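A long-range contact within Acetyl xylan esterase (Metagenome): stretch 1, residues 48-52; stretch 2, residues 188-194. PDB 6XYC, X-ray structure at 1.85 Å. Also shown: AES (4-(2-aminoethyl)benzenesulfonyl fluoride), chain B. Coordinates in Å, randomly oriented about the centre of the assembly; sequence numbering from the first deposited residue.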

# COMPACT_ATOMS: atom_id res chain seq x y z
N SER A 48 -1.98 2.59 9.99
CA SER A 48 -2.07 3.59 11.04
C SER A 48 -3.38 4.37 10.99
O SER A 48 -3.47 5.47 11.54
CB SER A 48 -0.92 4.58 10.92
OG SER A 48 -1.12 5.46 9.82
N ALA A 49 -4.41 3.81 10.33
CA ALA A 49 -5.65 4.54 10.07
C ALA A 49 -5.35 5.89 9.42
O ALA A 49 -6.05 6.87 9.64
CB ALA A 49 -6.46 4.72 11.36
N TRP A 50 -4.27 5.93 8.62
CA TRP A 50 -3.78 7.11 7.90
C TRP A 50 -3.22 8.19 8.82
O TRP A 50 -2.86 9.27 8.33
CB TRP A 50 -4.87 7.72 7.00
CG TRP A 50 -5.38 6.76 5.96
CD1 TRP A 50 -4.71 6.30 4.86
CD2 TRP A 50 -6.67 6.14 5.92
NE1 TRP A 50 -5.49 5.44 4.15
CE2 TRP A 50 -6.71 5.32 4.77
CE3 TRP A 50 -7.80 6.20 6.74
CZ2 TRP A 50 -7.83 4.57 4.43
CZ3 TRP A 50 -8.91 5.46 6.39
CH2 TRP A 50 -8.92 4.65 5.25
N PHE A 51 -3.11 7.93 10.13
CA PHE A 51 -2.74 8.99 11.06
C PHE A 51 -1.23 9.17 11.19
O PHE A 51 -0.77 10.26 11.55
CB PHE A 51 -3.30 8.72 12.46
CG PHE A 51 -4.78 8.98 12.61
CD1 PHE A 51 -5.37 10.10 12.05
CD2 PHE A 51 -5.57 8.08 13.32
CE1 PHE A 51 -6.73 10.33 12.18
CE2 PHE A 51 -6.93 8.30 13.46
CZ PHE A 51 -7.51 9.43 12.89
N ALA A 52 -0.43 8.13 10.94
CA ALA A 52 1.00 8.20 11.23
C ALA A 52 1.78 8.69 10.01
O ALA A 52 1.46 8.34 8.87
CB ALA A 52 1.53 6.83 11.66
C3 AES B . -9.13 1.69 11.34
C2 AES B . -7.95 1.03 11.14
C1 AES B . -7.34 1.10 9.93
S AES B . -5.82 0.27 9.77
O1S AES B . -4.75 1.24 9.41
O2S AES B . -5.37 -0.14 11.09
C6 AES B . -7.87 1.81 8.90
C5 AES B . -9.06 2.48 9.09
C4 AES B . -9.68 2.42 10.32
C7 AES B . -11.04 3.16 10.55
C8 AES B . -12.09 2.70 9.51
N8 AES B . -13.37 3.12 9.98
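Stretch 2 (188-194) TPEAVLI

Segments far apart in sequence can meet where a tight turn offers its side chains to a short helix, and this esterase gives a compact example. Ser 48 to Phe 51 form a type I' beta turn, in which Ala 49 and Trp 50 both take positive phi; the turn is closed by Phe 51 N donating to Ser 48 O at 2.9 Å, and Ala 52 N donates to Ser 48 OG at 3.0 Å. Stretch 2 begins with Thr 188 at the N-cap position and runs as a helix from Pro 189 to Leu 193, with Leu 193 N donating a hydrogen bond to Pro 189 O at 3.0 Å. The backbones come nearest at Ala 49 and Pro 189, whose CA atoms lie 5.8 Å apart. From there the helix continues past the Trp 50 ring, whose CZ3 lies 3.9 Å from Glu 190 CA, until Leu 193 comes over it. No direct hydrogen bond joins the stretches; instead one water donates to Ala 49 O at 2.8 Å and to Pro 189 O at 2.7 Å, bridging two carbonyls that could not bond each other.

The side chains that meet directly pack mostly through carbon. Pro 189 meets all three contacting residues of the turn: its CB lies 3.7 Å from Ala 49 CB and 4.3 Å from Trp 50 CE3, while its CG is 4.1 Å from Phe 51 CE2. One helical turn later, Leu 193 places CD2 over one face of the Trp 50 indole, 3.7 Å from the centroid of the six-membered ring and only 11° off its normal, a CH-pi contact. Val 192 instead approaches the edge of the Phe 51 ring, with CG1 3.8 Å from CE1.

The bound AES group adds a polar link between the stretches: Ala 49 N donates to its O1S at 2.8 Å, and its N8 donates to Glu 190 OE2 at 2.6 Å.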

# COMPACT_ATOMS: atom_id res chain seq x y z
N THR A 188 -14.65 9.15 12.58
CA THR A 188 -13.81 8.01 12.24
C THR A 188 -12.59 8.43 11.44
O THR A 188 -12.49 9.57 10.96
CB THR A 188 -14.64 6.99 11.45
OG1 THR A 188 -15.16 7.59 10.26
CG2 THR A 188 -15.79 6.47 12.30
N PRO A 189 -11.63 7.52 11.26
CA PRO A 189 -10.40 7.89 10.54
C PRO A 189 -10.63 8.31 9.09
O PRO A 189 -9.94 9.22 8.61
CB PRO A 189 -9.54 6.62 10.64
CG PRO A 189 -10.00 5.97 11.95
CD PRO A 189 -11.50 6.22 11.96
N GLU A 190 -11.56 7.67 8.37
CA GLU A 190 -11.80 8.08 7.00
C GLU A 190 -12.42 9.47 6.93
O GLU A 190 -12.21 10.19 5.95
CB GLU A 190 -12.71 7.08 6.28
CG GLU A 190 -14.02 6.81 6.97
CD GLU A 190 -13.99 5.51 7.74
OE1 GLU A 190 -14.83 4.62 7.48
OE2 GLU A 190 -13.12 5.37 8.62
N ALA A 191 -13.18 9.86 7.96
CA ALA A 191 -13.70 11.23 8.02
C ALA A 191 -12.56 12.23 8.08
O ALA A 191 -12.58 13.26 7.40
CB ALA A 191 -14.62 11.39 9.23
N VAL A 192 -11.53 11.94 8.89
CA VAL A 192 -10.36 12.82 8.96
C VAL A 192 -9.66 12.87 7.61
O VAL A 192 -9.22 13.93 7.16
CB VAL A 192 -9.41 12.33 10.07
CG1 VAL A 192 -8.16 13.19 10.12
CG2 VAL A 192 -10.13 12.32 11.41
N LEU A 193 -9.56 11.72 6.94
CA LEU A 193 -8.88 11.66 5.65
C LEU A 193 -9.52 12.58 4.63
O LEU A 193 -8.83 13.13 3.77
CB LEU A 193 -8.88 10.22 5.13
CG LEU A 193 -8.18 9.86 3.83
CD1 LEU A 193 -6.69 10.12 3.95
CD2 LEU A 193 -8.45 8.41 3.46
N ILE A 194 -10.84 12.76 4.69
CA ILE A 194 -11.55 13.56 3.70
C ILE A 194 -11.82 14.98 4.21
O ILE A 194 -12.68 15.67 3.65
CB ILE A 194 -12.84 12.88 3.23
CG1 ILE A 194 -13.84 12.68 4.37
CG2 ILE A 194 -12.53 11.54 2.58
CD1 ILE A 194 -15.20 12.19 3.92
O HOH W 1 -7.27 9.30 9.04